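Long-range contact in SAP-like pentraxin (Limulus polyphemus, PDB 3FLP), which is a calcium-binding pentraxin, probably a sugar-binding lectin, that assembles into doubly stacked heptameric rings: residues R32-I40 against E171-A182. Residues are numbered along the deposited sequence; the frame is centred on the assembly and turned at random.
Sequences RQLTVCQRI and EALTTHQVSTVA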
loop_
_atom_site.group_PDB
_atom_site.type_symbol
_atom_site.label_atom_id
_atom_site.label_comp_id
_atom_site.label_asym_id
_atom_site.label_seq_id
_atom_site.Cartn_x
_atom_site.Cartn_y
_atom_site.Cartn_z
ATOM N N ARG A 32 -38.605 -6.591 -27.253
ATOM C CA ARG A 32 -38.549 -7.356 -28.484
ATOM C C ARG A 32 -37.568 -8.511 -28.320
ATOM O O ARG A 32 -37.437 -9.362 -29.193
ATOM C CB ARG A 32 -38.202 -6.479 -29.695
ATOM C CG ARG A 32 -37.124 -5.445 -29.519
ATOM C CD ARG A 32 -36.819 -4.825 -30.886
ATOM N NE ARG A 32 -37.937 -4.062 -31.448
ATOM C CZ ARG A 32 -38.088 -3.808 -32.750
ATOM N NH1 ARG A 32 -37.206 -4.266 -33.629
ATOM N NH2 ARG A 32 -39.104 -3.074 -33.179
ATOM N N GLN A 33 -36.913 -8.544 -27.161
ATOM C CA GLN A 33 -35.954 -9.588 -26.818
ATOM C C GLN A 33 -36.000 -9.818 -25.311
ATOM O O GLN A 33 -36.324 -8.914 -24.541
ATOM C CB GLN A 33 -34.528 -9.177 -27.197
ATOM C CG GLN A 33 -34.293 -8.925 -28.673
ATOM C CD GLN A 33 -32.878 -8.439 -28.944
ATOM O OE1 GLN A 33 -32.412 -7.475 -28.328
ATOM N NE2 GLN A 33 -32.192 -9.097 -29.865
ATOM N N LEU A 34 -35.654 -11.023 -24.885
ATOM C CA LEU A 34 -35.670 -11.323 -23.469
ATOM C C LEU A 34 -34.746 -12.480 -23.121
ATOM O O LEU A 34 -34.714 -13.497 -23.815
ATOM C CB LEU A 34 -37.100 -11.652 -23.031
ATOM C CG LEU A 34 -37.458 -11.450 -21.560
ATOM C CD1 LEU A 34 -37.418 -9.959 -21.212
ATOM C CD2 LEU A 34 -38.855 -12.007 -21.311
ATOM N N THR A 35 -33.977 -12.311 -22.050
ATOM C CA THR A 35 -33.094 -13.367 -21.577
ATOM C C THR A 35 -33.442 -13.578 -20.104
ATOM O O THR A 35 -33.370 -12.642 -19.297
ATOM C CB THR A 35 -31.592 -12.992 -21.692
ATOM O OG1 THR A 35 -31.237 -12.814 -23.070
ATOM C CG2 THR A 35 -30.721 -14.101 -21.099
ATOM N N VAL A 36 -33.842 -14.797 -19.764
ATOM C CA VAL A 36 -34.202 -15.127 -18.389
ATOM C C VAL A 36 -33.228 -16.190 -17.881
ATOM O O VAL A 36 -33.165 -17.301 -18.415
ATOM C CB VAL A 36 -35.657 -15.664 -18.299
ATOM C CG1 VAL A 36 -36.010 -15.997 -16.844
ATOM C CG2 VAL A 36 -36.630 -14.626 -18.859
ATOM N N CYS A 37 -32.460 -15.830 -16.860
ATOM C CA CYS A 37 -31.476 -16.731 -16.276
ATOM C C CYS A 37 -31.790 -16.904 -14.784
ATOM O O CYS A 37 -32.250 -15.969 -14.128
ATOM C CB CYS A 37 -30.068 -16.132 -16.386
ATOM S SG CYS A 37 -29.047 -16.184 -17.910
ATOM N N GLN A 38 -31.546 -18.097 -14.252
ATOM C CA GLN A 38 -31.754 -18.351 -12.827
ATOM C C GLN A 38 -31.177 -19.695 -12.406
ATOM O O GLN A 38 -30.886 -20.552 -13.238
ATOM C CB GLN A 38 -33.248 -18.295 -12.439
ATOM C CG GLN A 38 -34.039 -19.568 -12.685
ATOM C CD GLN A 38 -34.688 -19.597 -14.050
ATOM O OE1 GLN A 38 -35.721 -18.964 -14.272
ATOM N NE2 GLN A 38 -34.081 -20.324 -14.980
ATOM N N ARG A 39 -31.001 -19.869 -11.103
ATOM C CA ARG A 39 -30.485 -21.120 -10.565
ATOM C C ARG A 39 -31.695 -21.896 -10.045
ATOM O O ARG A 39 -32.530 -21.346 -9.323
ATOM C CB ARG A 39 -29.479 -20.826 -9.445
ATOM C CG ARG A 39 -28.215 -20.125 -9.962
ATOM C CD ARG A 39 -27.379 -19.448 -8.872
ATOM N NE ARG A 39 -26.431 -18.533 -9.501
ATOM C CZ ARG A 39 -25.352 -18.922 -10.180
ATOM N NH1 ARG A 39 -25.065 -20.217 -10.303
ATOM N NH2 ARG A 39 -24.588 -18.020 -10.788
ATOM N N ILE A 40 -31.804 -23.162 -10.435
ATOM C CA ILE A 40 -32.927 -23.985 -10.008
ATOM C C ILE A 40 -32.534 -25.377 -9.527
ATOM O O ILE A 40 -31.548 -25.967 -9.987
ATOM C CB ILE A 40 -33.980 -24.175 -11.145
ATOM C CG1 ILE A 40 -33.300 -24.748 -12.394
ATOM C CG2 ILE A 40 -34.677 -22.858 -11.451
ATOM C CD1 ILE A 40 -34.263 -25.112 -13.516
ATOM N N GLU A 171 -32.642 -7.995 -23.619
ATOM C CA GLU A 171 -31.724 -8.165 -24.738
ATOM C C GLU A 171 -31.478 -9.656 -24.897
ATOM O O GLU A 171 -31.787 -10.432 -23.995
ATOM C CB GLU A 171 -30.391 -7.448 -24.474
ATOM C CG GLU A 171 -30.503 -5.919 -24.449
ATOM C CD GLU A 171 -29.211 -5.227 -24.857
ATOM O OE1 GLU A 171 -28.570 -5.696 -25.820
ATOM O OE2 GLU A 171 -28.845 -4.207 -24.233
ATOM N N ALA A 172 -30.943 -10.058 -26.046
ATOM C CA ALA A 172 -30.646 -11.465 -26.298
ATOM C C ALA A 172 -29.154 -11.687 -26.073
ATOM O O ALA A 172 -28.349 -11.517 -26.988
ATOM C CB ALA A 172 -31.018 -11.839 -27.726
ATOM N N LEU A 173 -28.800 -12.058 -24.844
ATOM C CA LEU A 173 -27.417 -12.298 -24.464
ATOM C C LEU A 173 -26.707 -13.318 -25.357
ATOM O O LEU A 173 -27.319 -14.272 -25.839
ATOM C CB LEU A 173 -27.365 -12.743 -22.995
ATOM C CG LEU A 173 -27.190 -11.640 -21.936
ATOM C CD1 LEU A 173 -28.207 -10.548 -22.118
ATOM C CD2 LEU A 173 -27.298 -12.248 -20.539
ATOM N N THR A 174 -25.416 -13.097 -25.587
ATOM C CA THR A 174 -24.625 -14.005 -26.409
ATOM C C THR A 174 -24.225 -15.241 -25.604
ATOM O O THR A 174 -24.354 -15.282 -24.379
ATOM C CB THR A 174 -23.319 -13.352 -26.907
ATOM O OG1 THR A 174 -22.482 -13.063 -25.775
ATOM C CG2 THR A 174 -23.610 -12.051 -27.696
ATOM N N THR A 175 -23.730 -16.245 -26.310
ATOM C CA THR A 175 -23.284 -17.477 -25.692
ATOM C C THR A 175 -22.212 -17.178 -24.648
ATOM O O THR A 175 -22.254 -17.713 -23.536
ATOM C CB THR A 175 -22.732 -18.435 -26.769
ATOM O OG1 THR A 175 -23.832 -18.942 -27.534
ATOM C CG2 THR A 175 -21.957 -19.586 -26.148
ATOM N N HIS A 176 -21.262 -16.311 -24.997
ATOM C CA HIS A 176 -20.194 -15.957 -24.069
ATOM C C HIS A 176 -20.731 -15.258 -22.823
ATOM O O HIS A 176 -20.294 -15.541 -21.705
ATOM C CB HIS A 176 -19.158 -15.047 -24.739
ATOM C CG HIS A 176 -18.183 -14.443 -23.773
ATOM N ND1 HIS A 176 -17.285 -15.200 -23.049
ATOM C CD2 HIS A 176 -18.003 -13.162 -23.371
ATOM C CE1 HIS A 176 -16.596 -14.414 -22.241
ATOM N NE2 HIS A 176 -17.013 -13.172 -22.417
ATOM N N GLN A 177 -21.668 -14.336 -23.015
ATOM C CA GLN A 177 -22.242 -13.611 -21.892
ATOM C C GLN A 177 -22.998 -14.530 -20.923
ATOM O O GLN A 177 -22.930 -14.343 -19.711
ATOM C CB GLN A 177 -23.155 -12.494 -22.402
ATOM C CG GLN A 177 -22.399 -11.415 -23.170
ATOM C CD GLN A 177 -23.309 -10.300 -23.652
ATOM O OE1 GLN A 177 -24.374 -10.554 -24.223
ATOM N NE2 GLN A 177 -22.894 -9.060 -23.433
ATOM N N VAL A 178 -23.706 -15.523 -21.449
ATOM C CA VAL A 178 -24.437 -16.439 -20.579
ATOM C C VAL A 178 -23.460 -17.214 -19.690
ATOM O O VAL A 178 -23.758 -17.489 -18.530
ATOM C CB VAL A 178 -25.297 -17.432 -21.388
ATOM C CG1 VAL A 178 -25.956 -18.433 -20.456
ATOM C CG2 VAL A 178 -26.378 -16.678 -22.147
ATOM N N SER A 179 -22.285 -17.548 -20.219
ATOM C CA SER A 179 -21.310 -18.280 -19.421
ATOM C C SER A 179 -20.805 -17.401 -18.277
ATOM O O SER A 179 -20.497 -17.908 -17.199
ATOM C CB SER A 179 -20.133 -18.765 -20.279
ATOM O OG SER A 179 -19.244 -17.715 -20.601
ATOM N N THR A 180 -20.732 -16.086 -18.491
ATOM C CA THR A 180 -20.271 -15.200 -17.417
ATOM C C THR A 180 -21.378 -15.013 -16.385
ATOM O O THR A 180 -21.111 -14.659 -15.239
ATOM C CB THR A 180 -19.820 -13.799 -17.933
ATOM O OG1 THR A 180 -20.951 -13.057 -18.411
ATOM C CG2 THR A 180 -18.809 -13.948 -19.058
ATOM N N VAL A 181 -22.624 -15.249 -16.790
ATOM C CA VAL A 181 -23.755 -15.131 -15.873
ATOM C C VAL A 181 -23.809 -16.365 -14.956
ATOM O O VAL A 181 -24.002 -16.244 -13.744
ATOM C CB VAL A 181 -25.107 -15.030 -16.643
ATOM C CG1 VAL A 181 -26.276 -15.099 -15.669
ATOM C CG2 VAL A 181 -25.172 -13.734 -17.440
ATOM N N ALA A 182 -23.619 -17.547 -15.537
ATOM C CA ALA A 182 -23.690 -18.796 -14.775
ATOM C C ALA A 182 -22.570 -19.023 -13.755
ATOM O O ALA A 182 -22.813 -19.581 -12.688
ATOM C CB ALA A 182 -23.763 -19.989 -15.730
HETATM O O HOH W 1 -29.490 -8.517 -28.172
HETATM O O HOH W 2 -25.592 -15.553 -11.773
#
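Strand 33-40 and helix 175-182 run in the same general direction, their axes 32° apart and 9.7 Å at closest approach, while the loop 171-174 draws nearer, with Gln-33 and Glu-171 4.9 Å apart between CA atoms. Thr-35 stitches strand to loop: OG1 gives its proton to Glu-171 O at 2.6 Å, in the carbonyl plane on a lone pair, and accepts a nearly straight bond from Leu-173 N at 3.1 Å. With OG1 anti to the carbonyl carbon (chi1 -64°), CG2 falls anti to the backbone N and meets Leu-173 CD2, the two side chains crossing at about a right angle. Gln-33 lies alongside the loop, NE2 against Ala-172 CB, and a water joins OE1 to Ala-172 N. Its amide also reaches Gly-97 and Lys-41 of a second subunit, and Glu-171 turns its carboxylate to Trp-99, Lys-41 and His-213 of that subunit, so this end of the contact belongs to a subunit interface. In the pentraxin fold, a flattened beta sandwich, the short helix covers the outer face of one sheet; a capping box of Thr-174 and Gln-177 starts it. Cys-37, disulfide-bonded to Cys-103 on the adjacent strand, sets SG 3.7 Å from Val-181 CG1. At the helix's last turn the extended chain of Arg-39 brings NH2 to Ala-182 O at 3.0 Å; the oxygen sits at the guanidinium edge, yet the donor stands above the carbonyl plane. NH1 adds a weak bond to the same oxygen, a second water bridges NH2 to Val-181 O, and NE pairs with Asp-165.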